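Local coordinates for putative nitrate transport protein (Thermoplasma volcanium, PDB 3MST), which is of unproven function but may bind a small solute for transport, nitrate being the putative one, at residues D79-L84 / G98-F103; G90-L95 / R106-Y111; G225-Y230 / P235-I240. All coordinates share one frame; numbering follows the deposited sequence. Where two conformers were deposited one is given.

Contact 1: residues D79-L84 / G98-F103; sequences DMYSIL and GTLADF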
ATOM      1  N   ASP A  79      -4.113   4.653   4.357  1.00  9.77           N
ATOM      2  CA  ASP A  79      -4.802   3.947   5.433  1.00  9.93           C
ATOM      3  C   ASP A  79      -5.675   2.875   4.811  1.00  9.63           C
ATOM      4  O   ASP A  79      -6.781   3.148   4.359  1.00 10.79           O
ATOM      5  CB  ASP A  79      -5.612   4.925   6.256  1.00 10.23           C
ATOM      6  CG  ASP A  79      -6.073   4.350   7.587  1.00 13.74           C
ATOM      7  OD1 ASP A  79      -5.610   3.263   7.966  1.00 13.96           O
ATOM      8  OD2 ASP A  79      -6.885   5.031   8.239  1.00 17.67           O
HETATM    9  N   MSE A  80      -5.129   1.668   4.721  1.00 10.15           N
HETATM   10  CA  MSE A  80      -5.701   0.562   3.930  1.00  9.89           C
HETATM   11  C   MSE A  80      -6.283  -0.564   4.775  1.00  8.33           C
HETATM   12  O   MSE A  80      -6.990  -1.416   4.235  1.00 10.03           O
HETATM   13  CB  MSE A  80      -4.597  -0.057   3.067  1.00 11.99           C
HETATM   14  CG  MSE A  80      -3.962   0.888   2.119  1.00 12.22           C
HETATM   15 SE   MSE A  80      -2.491   0.177   1.135  0.75 11.90          SE
HETATM   16  CE  MSE A  80      -1.114   0.282   2.452  1.00 14.19           C
ATOM     17  N   TYR A  81      -5.950  -0.595   6.070  1.00  8.64           N
ATOM     18  CA  TYR A  81      -6.261  -1.751   6.932  1.00  9.27           C
ATOM     19  C   TYR A  81      -7.057  -1.356   8.172  1.00  9.46           C
ATOM     20  O   TYR A  81      -6.934  -0.226   8.691  1.00  9.39           O
ATOM     21  CB  TYR A  81      -4.943  -2.420   7.392  1.00  9.10           C
ATOM     22  CG  TYR A  81      -4.141  -2.966   6.232  1.00  9.25           C
ATOM     23  CD1 TYR A  81      -4.568  -4.078   5.530  1.00  9.88           C
ATOM     24  CD2 TYR A  81      -3.009  -2.325   5.769  1.00  9.53           C
ATOM     25  CE1 TYR A  81      -3.894  -4.545   4.425  1.00  9.16           C
ATOM     26  CE2 TYR A  81      -2.325  -2.805   4.670  1.00 10.76           C
ATOM     27  CZ  TYR A  81      -2.760  -3.886   4.003  1.00 10.76           C
ATOM     28  OH  TYR A  81      -2.067  -4.303   2.891  1.00 12.94           O
ATOM     29  N   SER A  82      -7.843  -2.330   8.664  1.00  9.23           N
ATOM     30  CA  SER A  82      -8.657  -2.179   9.832  1.00 10.62           C
ATOM     31  C   SER A  82      -8.347  -3.298  10.825  1.00  9.22           C
ATOM     32  O   SER A  82      -8.054  -4.429  10.420  1.00 10.23           O
ATOM     33  CB  SER A  82     -10.129  -2.314   9.484  1.00 11.65           C
ATOM     34  OG  SER A  82     -10.646  -1.073   8.995  1.00 13.57           O
ATOM     35  N   ILE A  83      -8.344  -2.944  12.098  1.00 10.39           N
ATOM     36  CA  ILE A  83      -8.215  -3.891  13.192  1.00  9.72           C
ATOM     37  C   ILE A  83      -9.623  -4.182  13.724  1.00 10.79           C
ATOM     38  O   ILE A  83     -10.377  -3.284  14.080  1.00 13.44           O
ATOM     39  CB  ILE A  83      -7.313  -3.323  14.294  1.00 11.94           C
ATOM     40  CG1 ILE A  83      -5.922  -2.965  13.763  1.00 12.43           C
ATOM     41  CG2 ILE A  83      -7.240  -4.300  15.514  1.00 12.45           C
ATOM     42  CD1 ILE A  83      -5.136  -2.014  14.730  1.00 12.88           C
ATOM     43  N   LEU A  84      -9.955  -5.457  13.785  1.00 10.77           N
ATOM     44  CA  LEU A  84     -11.212  -5.977  14.284  1.00 12.09           C
ATOM     45  C   LEU A  84     -10.974  -6.638  15.630  1.00 12.65           C
ATOM     46  O   LEU A  84      -9.928  -7.203  15.883  1.00 11.73           O
ATOM     47  CB  LEU A  84     -11.775  -7.015  13.340  1.00 12.21           C
ATOM     48  CG  LEU A  84     -11.769  -6.669  11.845  1.00 14.75           C
ATOM     49  CD1 LEU A  84     -12.458  -7.806  11.051  1.00 13.52           C
ATOM     50  CD2 LEU A  84     -12.451  -5.309  11.573  1.00 14.47           C
ATOM     51  N   GLY A  98       3.028 -13.281   3.799  1.00 14.35           N
ATOM     52  CA  GLY A  98       3.752 -12.478   2.851  1.00 13.89           C
ATOM     53  C   GLY A  98       2.990 -11.318   2.241  1.00 14.41           C
ATOM     54  O   GLY A  98       3.575 -10.549   1.474  1.00 17.18           O
ATOM     55  N   THR A  99       1.713 -11.172   2.581  1.00 14.43           N
ATOM     56  CA  THR A  99       0.989  -9.969   2.218  1.00 13.96           C
ATOM     57  C   THR A  99       1.408  -8.815   3.141  1.00 12.63           C
ATOM     58  O   THR A  99       1.943  -9.034   4.248  1.00 11.00           O
ATOM     59  CB  THR A  99      -0.512 -10.149   2.364  1.00 13.91           C
ATOM     60  OG1 THR A  99      -0.863 -10.547   3.698  1.00 13.15           O
ATOM     61  CG2 THR A  99      -1.087 -11.156   1.312  1.00 16.54           C
ATOM     62  N   LEU A 100       1.167  -7.573   2.724  1.00 11.30           N
ATOM     63  CA  LEU A 100       1.422  -6.443   3.614  1.00 10.78           C
ATOM     64  C   LEU A 100       0.549  -6.558   4.872  1.00 11.26           C
ATOM     65  O   LEU A 100       0.994  -6.186   5.976  1.00 10.60           O
ATOM     66  CB  LEU A 100       1.265  -5.082   2.893  1.00 11.12           C
ATOM     67  CG  LEU A 100       1.434  -3.830   3.776  1.00 10.29           C
ATOM     68  CD1 LEU A 100       2.789  -3.773   4.456  1.00 12.60           C
ATOM     69  CD2 LEU A 100       1.185  -2.538   2.937  1.00 12.04           C
ATOM     70  N   ALA A 101      -0.662  -7.108   4.749  1.00 10.27           N
ATOM     71  CA  ALA A 101      -1.493  -7.335   5.935  1.00  9.03           C
ATOM     72  C   ALA A 101      -0.740  -8.228   6.940  1.00 10.13           C
ATOM     73  O   ALA A 101      -0.713  -7.935   8.138  1.00  9.80           O
ATOM     74  CB  ALA A 101      -2.831  -7.983   5.545  1.00 10.61           C
ATOM     75  N   ASP A 102      -0.219  -9.364   6.452  1.00 10.55           N
ATOM     76  CA  ASP A 102       0.577 -10.243   7.299  1.00  9.12           C
ATOM     77  C   ASP A 102       1.752  -9.534   7.948  1.00  9.35           C
ATOM     78  O   ASP A 102       1.976  -9.689   9.148  1.00  9.91           O
ATOM     79  CB  ASP A 102       1.088 -11.398   6.460  1.00 11.44           C
ATOM     80  CG  ASP A 102       2.008 -12.360   7.210  1.00 13.71           C
ATOM     81  OD1 ASP A 102       1.621 -12.773   8.326  1.00 14.31           O
ATOM     82  OD2 ASP A 102       3.105 -12.669   6.645  1.00 16.78           O
ATOM     83  N   PHE A 103       2.508  -8.760   7.176  1.00  9.84           N
ATOM     84  CA  PHE A 103       3.668  -8.121   7.736  1.00  9.51           C
ATOM     85  C   PHE A 103       3.218  -7.100   8.798  1.00  8.40           C
ATOM     86  O   PHE A 103       3.838  -6.985   9.873  1.00 10.02           O
ATOM     87  CB  PHE A 103       4.525  -7.481   6.659  1.00 11.11           C
ATOM     88  CG  PHE A 103       5.215  -8.479   5.807  1.00 11.85           C
ATOM     89  CD1 PHE A 103       5.966  -9.519   6.376  1.00 12.28           C
ATOM     90  CD2 PHE A 103       5.175  -8.383   4.425  1.00 12.15           C
ATOM     91  CE1 PHE A 103       6.628 -10.463   5.546  1.00 14.53           C
ATOM     92  CE2 PHE A 103       5.868  -9.283   3.604  1.00 12.66           C
ATOM     93  CZ  PHE A 103       6.575 -10.320   4.156  1.00 14.76           C
TER
HETATM   94  O   HOH W   1      -2.359  -6.946   2.179  1.00 12.83           O

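Contact 2: residues G90-L95 / R106-Y111; sequences GRIYTL and RILAYY. With EDO (1,2-ethanediol), chain J.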
ATOM      1  N   GLY A  90      -4.616 -12.197  22.480  1.00 12.45           N
ATOM      2  CA  GLY A  90      -3.519 -13.100  22.183  1.00 12.44           C
ATOM      3  C   GLY A  90      -3.372 -13.664  20.784  1.00  9.50           C
ATOM      4  O   GLY A  90      -2.417 -14.375  20.471  1.00 11.12           O
ATOM      5  N   ARG A  91      -4.350 -13.354  19.919  1.00 11.12           N
ATOM      6  CA  ARG A  91      -4.245 -13.756  18.513  1.00 10.12           C
ATOM      7  C   ARG A  91      -4.653 -12.604  17.610  1.00  9.28           C
ATOM      8  O   ARG A  91      -5.602 -11.890  17.945  1.00 10.47           O
ATOM      9  CB  ARG A  91      -5.189 -14.924  18.182  1.00 10.18           C
ATOM     10  CG  ARG A  91      -4.950 -16.166  18.950  1.00 10.82           C
ATOM     11  CD  ARG A  91      -5.852 -17.293  18.447  1.00 10.74           C
ATOM     12  NE  ARG A  91      -5.768 -18.459  19.349  1.00 10.55           N
ATOM     13  CZ  ARG A  91      -6.577 -19.505  19.244  1.00 11.20           C
ATOM     14  NH1 ARG A  91      -7.469 -19.562  18.284  1.00 12.00           N
ATOM     15  NH2 ARG A  91      -6.483 -20.519  20.083  1.00 12.67           N
ATOM     16  N   ILE A  92      -3.908 -12.427  16.527  1.00  9.03           N
ATOM     17  CA  ILE A  92      -4.302 -11.539  15.432  1.00 10.15           C
ATOM     18  C   ILE A  92      -4.426 -12.415  14.189  1.00  8.83           C
ATOM     19  O   ILE A  92      -3.459 -12.955  13.675  1.00 10.03           O
ATOM     20  CB  ILE A  92      -3.281 -10.404  15.141  1.00  9.54           C
ATOM     21  CG1 ILE A  92      -3.008  -9.567  16.379  1.00 10.35           C
ATOM     22  CG2 ILE A  92      -3.813  -9.546  13.960  1.00 10.91           C
ATOM     23  CD1 ILE A  92      -1.842  -8.533  16.210  1.00 11.72           C
ATOM     24  N   TYR A  93      -5.665 -12.561  13.732  1.00 10.04           N
ATOM     25  CA  TYR A  93      -5.944 -13.238  12.463  1.00  9.82           C
ATOM     26  C   TYR A  93      -5.699 -12.261  11.316  1.00  8.35           C
ATOM     27  O   TYR A  93      -6.039 -11.072  11.455  1.00  9.68           O
ATOM     28  CB  TYR A  93      -7.415 -13.729  12.473  1.00 10.76           C
ATOM     29  CG  TYR A  93      -7.605 -15.004  13.284  1.00  9.53           C
ATOM     30  CD1 TYR A  93      -7.771 -14.940  14.654  1.00 10.99           C
ATOM     31  CD2 TYR A  93      -7.456 -16.254  12.688  1.00 10.46           C
ATOM     32  CE1 TYR A  93      -7.880 -16.093  15.409  1.00 10.00           C
ATOM     33  CE2 TYR A  93      -7.566 -17.408  13.443  1.00 11.99           C
ATOM     34  CZ  TYR A  93      -7.765 -17.297  14.810  1.00  9.80           C
ATOM     35  OH  TYR A  93      -7.871 -18.422  15.599  1.00 12.42           O
ATOM     36  N   THR A  94      -5.146 -12.749  10.219  1.00  9.04           N
ATOM     37  CA  THR A  94      -4.925 -11.883   9.059  1.00  8.73           C
ATOM     38  C   THR A  94      -4.970 -12.710   7.793  1.00  9.62           C
ATOM     39  O   THR A  94      -5.428 -13.868   7.813  1.00 11.19           O
ATOM     40  CB  THR A  94      -3.620 -11.082   9.250  1.00  9.09           C
ATOM     41  OG1 THR A  94      -3.574  -9.990   8.322  1.00  9.82           O
ATOM     42  CG2 THR A  94      -2.391 -11.951   9.135  1.00 10.23           C
ATOM     43  N   LEU A  95      -4.582 -12.091   6.693  1.00  9.72           N
ATOM     44  CA  LEU A  95      -4.602 -12.695   5.382  1.00  9.82           C
ATOM     45  C   LEU A  95      -3.377 -13.570   5.114  1.00 12.07           C
ATOM     46  O   LEU A  95      -2.676 -13.917   6.051  1.00 13.39           O
ATOM     47  CB  LEU A  95      -4.865 -11.611   4.342  1.00 10.88           C
ATOM     48  CG  LEU A  95      -6.230 -10.926   4.385  1.00 10.71           C
ATOM     49  CD1 LEU A  95      -7.352 -11.952   4.441  1.00 13.22           C
ATOM     50  CD2 LEU A  95      -6.368  -9.877   5.426  1.00 13.98           C
ATOM     51  N   ARG A 106       2.245  -8.962  11.956  1.00  9.04           N
ATOM     52  CA  ARG A 106       3.458  -9.389  12.691  1.00 10.40           C
ATOM     53  C   ARG A 106       4.130  -8.252  13.426  1.00 11.20           C
ATOM     54  O   ARG A 106       4.625  -8.449  14.544  1.00 12.34           O
ATOM     55  CB  ARG A 106       4.447 -10.071  11.761  1.00 10.67           C
ATOM     56  CG  ARG A 106       3.952 -11.448  11.284  1.00 12.01           C
ATOM     57  CD  ARG A 106       4.863 -12.092  10.268  1.00 12.54           C
ATOM     58  NE  ARG A 106       6.238 -12.188  10.826  1.00 19.16           N
ATOM     59  CZ  ARG A 106       7.393 -12.285  10.143  1.00 24.60           C
ATOM     60  NH1 ARG A 106       7.449 -12.346   8.816  1.00 24.83           N
ATOM     61  NH2 ARG A 106       8.546 -12.296  10.820  1.00 24.39           N
ATOM     62  N   ILE A 107       4.114  -7.051  12.877  1.00 10.21           N
ATOM     63  CA  ILE A 107       4.661  -5.888  13.583  1.00 11.23           C
ATOM     64  C   ILE A 107       3.797  -5.567  14.797  1.00 10.80           C
ATOM     65  O   ILE A 107       4.281  -5.419  15.919  1.00 10.73           O
ATOM     66  CB  ILE A 107       4.753  -4.648  12.640  1.00 11.69           C
ATOM     67  CG1 ILE A 107       5.837  -4.942  11.598  1.00 14.55           C
ATOM     68  CG2 ILE A 107       4.905  -3.324  13.459  1.00 13.01           C
ATOM     69  CD1 ILE A 107       5.882  -4.014  10.516  1.00 16.83           C
ATOM     70  N   LEU A 108       2.481  -5.572  14.602  1.00  9.68           N
ATOM     71  CA  LEU A 108       1.550  -5.232  15.634  1.00  9.32           C
ATOM     72  C   LEU A 108       1.552  -6.273  16.751  1.00  9.87           C
ATOM     73  O   LEU A 108       1.336  -5.931  17.953  1.00 11.47           O
ATOM     74  CB  LEU A 108       0.143  -5.100  15.070  1.00  9.73           C
ATOM     75  CG  LEU A 108      -0.952  -4.674  16.047  1.00 10.22           C
ATOM     76  CD1 LEU A 108      -0.684  -3.368  16.812  1.00 13.21           C
ATOM     77  CD2 LEU A 108      -2.308  -4.574  15.305  1.00 14.45           C
ATOM     78  N   ALA A 109       1.743  -7.530  16.368  1.00 10.76           N
ATOM     79  CA  ALA A 109       1.719  -8.639  17.324  1.00 10.26           C
ATOM     80  C   ALA A 109       2.755  -8.476  18.428  1.00 11.42           C
ATOM     81  O   ALA A 109       2.561  -8.963  19.542  1.00 11.62           O
ATOM     82  CB  ALA A 109       1.906  -9.943  16.619  1.00 11.74           C
ATOM     83  N   TYR A 110       3.866  -7.803  18.130  1.00 10.50           N
ATOM     84  CA  TYR A 110       4.881  -7.570  19.167  1.00 10.46           C
ATOM     85  C   TYR A 110       4.316  -6.767  20.320  1.00 11.63           C
ATOM     86  O   TYR A 110       4.514  -7.077  21.500  1.00 13.94           O
ATOM     87  CB  TYR A 110       6.106  -6.837  18.541  1.00 12.33           C
ATOM     88  CG  TYR A 110       7.178  -6.588  19.560  1.00 11.75           C
ATOM     89  CD1 TYR A 110       8.069  -7.613  19.896  1.00 12.53           C
ATOM     90  CD2 TYR A 110       7.271  -5.384  20.229  1.00 12.63           C
ATOM     91  CE1 TYR A 110       9.055  -7.409  20.900  1.00 13.19           C
ATOM     92  CE2 TYR A 110       8.245  -5.155  21.229  1.00 12.44           C
ATOM     93  CZ  TYR A 110       9.120  -6.193  21.554  1.00 12.40           C
ATOM     94  OH  TYR A 110      10.060  -5.946  22.563  1.00 14.45           O
ATOM     95  N   TYR A 111       3.629  -5.718  19.946  1.00 10.13           N
ATOM     96  CA  TYR A 111       3.037  -4.782  20.879  1.00 10.43           C
ATOM     97  C   TYR A 111       1.808  -5.348  21.599  1.00 12.82           C
ATOM     98  O   TYR A 111       1.547  -5.080  22.802  1.00 15.48           O
ATOM     99  CB  TYR A 111       2.676  -3.463  20.172  1.00 12.09           C
ATOM    100  CG  TYR A 111       3.932  -2.800  19.655  1.00 11.88           C
ATOM    101  CD1 TYR A 111       4.788  -2.112  20.505  1.00 13.86           C
ATOM    102  CD2 TYR A 111       4.327  -2.981  18.349  1.00 12.36           C
ATOM    103  CE1 TYR A 111       5.979  -1.596  20.067  1.00 14.08           C
ATOM    104  CE2 TYR A 111       5.513  -2.476  17.882  1.00 12.67           C
ATOM    105  CZ  TYR A 111       6.364  -1.793  18.737  1.00 14.33           C
ATOM    106  OH  TYR A 111       7.569  -1.313  18.263  1.00 15.45           O
TER
HETATM  107  C1  EDO J 234      -3.047 -18.454  20.775  1.00 29.52           C
HETATM  108  O1  EDO J 234      -4.071 -18.034  21.669  1.00 15.17           O
HETATM  109  C2  EDO J 234      -1.791 -17.724  21.148  1.00 27.72           C
HETATM  110  O2  EDO J 234      -1.474 -18.128  22.502  1.00 35.69           O

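Contact 3: residues G225-Y230 / P235-I240; sequences GSRELY and PELNDI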
ATOM      1  N   GLY A 225      13.093   5.407   8.327  1.00 11.70           N
ATOM      2  CA  GLY A 225      12.321   4.842   9.431  1.00 11.43           C
ATOM      3  C   GLY A 225      11.464   3.673   8.979  1.00 11.17           C
ATOM      4  O   GLY A 225      11.374   2.664   9.663  1.00 11.80           O
ATOM      5  N   SER A 226      10.778   3.811   7.854  0.50 10.59           N
ATOM      6  CA  SER A 226       9.939   2.706   7.392  0.50  9.39           C
ATOM      7  C   SER A 226      10.758   1.482   6.956  0.50 11.21           C
ATOM      8  O   SER A 226      10.380   0.344   7.190  0.50 12.12           O
ATOM      9  CB  SER A 226       9.040   3.218   6.278  0.50  9.50           C
ATOM     10  OG  SER A 226       8.168   2.227   5.825  0.50  9.22           O
ATOM     11  N   ARG A 227      11.919   1.706   6.357  1.00 10.05           N
ATOM     12  CA  ARG A 227      12.777   0.606   5.998  1.00 10.96           C
ATOM     13  C   ARG A 227      13.192  -0.139   7.264  1.00 12.04           C
ATOM     14  O   ARG A 227      13.193  -1.370   7.307  1.00 12.10           O
ATOM     15  CB  ARG A 227      14.018   1.131   5.293  1.00 11.76           C
ATOM     16  CG  ARG A 227      14.906   0.025   4.708  1.00 14.39           C
ATOM     17  CD  ARG A 227      16.190   0.531   4.046  1.00 13.43           C
ATOM     18  NE  ARG A 227      17.005   1.224   5.022  1.00 16.19           N
ATOM     19  CZ  ARG A 227      18.003   2.046   4.715  1.00 16.91           C
ATOM     20  NH1 ARG A 227      18.362   2.229   3.442  1.00 17.04           N
ATOM     21  NH2 ARG A 227      18.661   2.649   5.694  1.00 21.67           N
ATOM     22  N   GLU A 228      13.565   0.619   8.302  1.00 11.84           N
ATOM     23  CA  GLU A 228      13.969   0.014   9.567  1.00 12.78           C
ATOM     24  C   GLU A 228      12.812  -0.755  10.205  1.00 12.60           C
ATOM     25  O   GLU A 228      13.006  -1.872  10.662  1.00 13.73           O
ATOM     26  CB  GLU A 228      14.483   1.075  10.538  1.00 14.08           C
ATOM     27  CG  GLU A 228      15.846   1.675  10.185  1.00 20.99           C
ATOM     28  CD  GLU A 228      16.243   2.877  11.107  1.00 31.28           C
ATOM     29  OE1 GLU A 228      15.361   3.472  11.810  1.00 37.00           O
ATOM     30  OE2 GLU A 228      17.463   3.225  11.108  1.00 40.02           O
ATOM     31  N   LEU A 229      11.630  -0.160  10.271  1.00 11.14           N
ATOM     32  CA  LEU A 229      10.470  -0.836  10.845  1.00 10.77           C
ATOM     33  C   LEU A 229      10.148  -2.135  10.155  1.00 10.35           C
ATOM     34  O   LEU A 229      10.039  -3.199  10.800  1.00 11.89           O
ATOM     35  CB  LEU A 229       9.239   0.091  10.833  1.00 11.01           C
ATOM     36  CG  LEU A 229       7.934  -0.514  11.361  1.00 12.43           C
ATOM     37  CD1 LEU A 229       8.058  -0.861  12.869  1.00 15.67           C
ATOM     38  CD2 LEU A 229       6.760   0.453  11.079  1.00 13.71           C
ATOM     39  N   TYR A 230      10.013  -2.084   8.835  1.00  9.87           N
ATOM     40  CA  TYR A 230       9.626  -3.257   8.092  1.00 10.03           C
ATOM     41  C   TYR A 230      10.734  -4.295   7.948  1.00 11.67           C
ATOM     42  O   TYR A 230      10.441  -5.448   7.739  1.00 12.04           O
ATOM     43  CB  TYR A 230       8.965  -2.874   6.761  1.00 10.14           C
ATOM     44  CG  TYR A 230       7.559  -2.334   6.958  1.00 10.38           C
ATOM     45  CD1 TYR A 230       6.493  -3.214   7.151  1.00 10.25           C
ATOM     46  CD2 TYR A 230       7.289  -0.995   6.964  1.00  9.58           C
ATOM     47  CE1 TYR A 230       5.210  -2.741   7.367  1.00 11.12           C
ATOM     48  CE2 TYR A 230       5.982  -0.494   7.199  1.00  9.77           C
ATOM     49  CZ  TYR A 230       4.938  -1.389   7.394  1.00  9.76           C
ATOM     50  OH  TYR A 230       3.659  -0.931   7.569  1.00 11.19           O
ATOM     51  N   PRO A 235      13.841  -8.928   6.349  1.00 19.42           N
ATOM     52  CA  PRO A 235      15.203  -8.490   6.651  1.00 18.58           C
ATOM     53  C   PRO A 235      15.988  -7.966   5.444  1.00 19.33           C
ATOM     54  O   PRO A 235      16.850  -7.065   5.614  1.00 20.30           O
ATOM     55  CB  PRO A 235      15.847  -9.750   7.243  1.00 21.72           C
ATOM     56  CG  PRO A 235      14.769 -10.576   7.732  1.00 23.81           C
ATOM     57  CD  PRO A 235      13.531 -10.238   6.954  1.00 21.09           C
ATOM     58  N   GLU A 236      15.668  -8.515   4.268  0.50 18.46           N
ATOM     59  CA  GLU A 236      16.252  -8.104   2.994  0.50 19.12           C
ATOM     60  C   GLU A 236      16.089  -6.600   2.700  0.50 18.48           C
ATOM     61  O   GLU A 236      16.814  -6.037   1.870  0.50 18.72           O
ATOM     62  CB  GLU A 236      15.629  -8.943   1.855  0.50 18.52           C
ATOM     63  CG  GLU A 236      15.799 -10.468   1.995  0.50 21.66           C
ATOM     64  CD  GLU A 236      14.702 -11.151   2.833  0.50 20.79           C
ATOM     65  OE1 GLU A 236      13.877 -10.492   3.520  0.50 17.60           O
ATOM     66  OE2 GLU A 236      14.670 -12.394   2.799  0.50 29.86           O
ATOM     67  N   LEU A 237      15.147  -5.952   3.383  1.00 17.73           N
ATOM     68  CA  LEU A 237      14.905  -4.531   3.226  1.00 16.65           C
ATOM     69  C   LEU A 237      16.087  -3.651   3.575  1.00 17.66           C
ATOM     70  O   LEU A 237      16.190  -2.557   3.057  1.00 18.43           O
ATOM     71  CB  LEU A 237      13.733  -4.034   4.064  1.00 19.33           C
ATOM     72  CG  LEU A 237      12.533  -3.669   3.293  1.00 18.79           C
ATOM     73  CD1 LEU A 237      11.446  -3.295   4.306  1.00 14.89           C
ATOM     74  CD2 LEU A 237      12.680  -2.629   2.176  1.00 15.66           C
ATOM     75  N   ASN A 238      16.910  -4.102   4.517  1.00 20.40           N
ATOM     76  CA  ASN A 238      18.006  -3.289   5.004  1.00 25.21           C
ATOM     77  C   ASN A 238      19.004  -2.997   3.921  1.00 24.96           C
ATOM     78  O   ASN A 238      19.804  -2.043   4.042  1.00 30.14           O
ATOM     79  CB  ASN A 238      18.740  -3.970   6.156  1.00 28.88           C
ATOM     80  CG  ASN A 238      18.024  -3.808   7.462  1.00 35.14           C
ATOM     81  OD1 ASN A 238      17.912  -4.781   8.217  1.00 43.89           O
ATOM     82  ND2 ASN A 238      17.525  -2.578   7.753  1.00 34.79           N
ATOM     83  N   ASP A 239      19.007  -3.837   2.897  1.00 23.19           N
ATOM     84  CA  ASP A 239      19.898  -3.661   1.759  1.00 25.04           C
ATOM     85  C   ASP A 239      19.353  -2.770   0.636  1.00 22.79           C
ATOM     86  O   ASP A 239      20.014  -2.571  -0.373  1.00 25.69           O
ATOM     87  CB  ASP A 239      20.226  -5.026   1.193  1.00 28.12           C
ATOM     88  CG  ASP A 239      20.818  -5.948   2.232  1.00 33.88           C
ATOM     89  OD1 ASP A 239      21.662  -5.463   3.035  1.00 36.79           O
ATOM     90  OD2 ASP A 239      20.411  -7.141   2.252  1.00 39.99           O
ATOM     91  N   ILE A 240      18.166  -2.229   0.811  1.00 16.90           N
ATOM     92  CA  ILE A 240      17.597  -1.295  -0.177  1.00 15.60           C
ATOM     93  C   ILE A 240      17.998   0.131   0.193  1.00 14.95           C
ATOM     94  O   ILE A 240      17.796   0.589   1.293  1.00 16.42           O
ATOM     95  CB  ILE A 240      16.060  -1.476  -0.290  1.00 15.40           C
ATOM     96  CG1 ILE A 240      15.666  -2.861  -0.839  1.00 18.76           C
ATOM     97  CG2 ILE A 240      15.443  -0.383  -1.171  1.00 18.00           C
ATOM     98  CD1 ILE A 240      16.048  -3.112  -2.312  1.00 22.20           C
TER

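Contact 1: residues D79-L84 / G98-F103
With CG anti to its own carbonyl carbon (chi1 -62°), Tyr81 sends its ring from the start of strand 81-85 to the first turn of helix 100-112, where Leu100, its CG anti to the backbone N (chi1 176°), holds its branch against the phenol. Leu100 CD2 lies at the ring's edge, near its plane, with Tyr81 CE2 to Leu100 CD2 at 3.9 Å. The other flank of the phenol is taken by Ala101, the Tyr81 CE1 to Ala101 CB distance being 3.8 Å. Tyr81 OH ends beside the Leu100 side chain, 3.4 Å from Leu100 CB, and makes no direct hydrogen bond to segment 98-103. A water closes that gap: it is 2.8 Å from Tyr81 OH and accepts from Ala101 N at 3.1 Å, so an amide of the helix's first turn is satisfied through solvent. The selenomethionine Met80 bends at chi3 (-79°) and brings CE to 3.7 Å from Leu100 CD2, while its CB lies over one ring face of Tyr81, toward the rim. The helix start is fixed by Thr99 at the N-cap, where OG1 accepts from Asp102 N at 3.1 Å. Tyr81 also touches Leu135 of strand 133-137 and Phe146 of helix 146-152, which places this contact between the five-stranded sheet and the beginning of helix 100-112.

Contact 2: residues G90-L95 / R106-Y111
Ile92 and Ala109 belong to a beta-alpha-beta unit, strand 91-94, helix 100-112 and strand 115-118, and their contact packs the helix against the first strand of that unit. The CA atoms of this pair, 6.9 Å apart, are the nearest across the two segments. One methyl does the touching: Ile92 CD1 meets the helix backbone at Ala109 N, 3.7 Å away, and lies 4.0 Å from Ala109 CB. The same methyl also touches Leu108, Ile92 CD1 to Leu108 CG being 4.0 Å. The torsions explain this reach, since Ile92 CG1 stands anti to the carbonyl carbon (chi1 -56°) and CD1 continues it in extended form (chi2 172°), carrying the methyl toward the helix. Ile92 also packs on Ala105 and Asp112 of the same helix and on Leu135 of strand 133-137, so its side chain lies between sheet and helix.

Arg91, the preceding strand residue, points away from the helix. Its NH1 donates to Tyr93 OH at 2.9 Å, tilted a little out of the guanidinium plane. Its NE donates to O1 of a 1,2-ethanediol, probably from the crystallisation liquor, at 2.9 Å and with an N-H...O angle of 162°; the diol O1 lies at the guanidinium edge, in its plane.

No hydrogen bond crosses between strand and helix, and all three touching residues are buried. The attachment therefore rests on apolar packing, while Arg91, directed away from the helix, spends its guanidinium on Tyr93 and the diol.

Contact 3: residues G225-Y230 / P235-I240
Arg227 and Leu237 have the nearest CA atoms, 6.2 Å apart, where the last turns of helix 220-230 meet a 3-10 segment, 235-239, whose backbone bonds include Asn238 N to Pro235 O and Ile240 N to Leu237 O. Arg227 carries the polar part of the contact. Its aliphatic chain lies along the 3-10 backbone, with Arg227 CD 3.2 Å from Leu237 O. A bend at chi3 (61°) then turns the guanidinium so that NH1 meets the carbonyl of Ile240. This bond, Arg227 NH1 to Ile240 O, is 2.8 Å long with an N-H...O angle of 153°; the donor lies in the carbonyl plane and the oxygen is tilted slightly from the guanidinium plane. The carbonyl it grips is that of the residue just past the 3-10 segment. Across the contact the guanidinium bonds through NH1, while NE is buried and has no partner in the model.

The apolar part is made by Leu237, whose CD1 comes to 3.5 Å from Tyr230 CB and also nears the Tyr230 backbone carbon. The Tyr230 ring leads away from the 3-10 segment, and its OH is hydrogen-bonded to Asn104 OD1 and to an unidentified ligand, probably from the crystallisation liquor. Through that ring, which touches Leu100 and Ile107, the end of helix 220-230 packs on helix 100-112, with the 3-10 segment folded back against the same helix end.

Helix 100-112 serves contacts 1 and 2, its first turn in the former and its later part in the latter, and both bind it to the same five-stranded sheet; they meet where Ile83 CD1 lies 3.9 Å from Leu108 CD2. Contact 2 is fully buried and apolar, whereas contact 1 is partly buried and admits a bridging water. Contact 3 joins a different helix end to the segment after it; it is largely buried but edged by an exposed asparagine, and alone of the three has a direct hydrogen bond across its segments. It meets contact 2 where Tyr230 CE1 comes to 3.5 Å from Ile107 CD1.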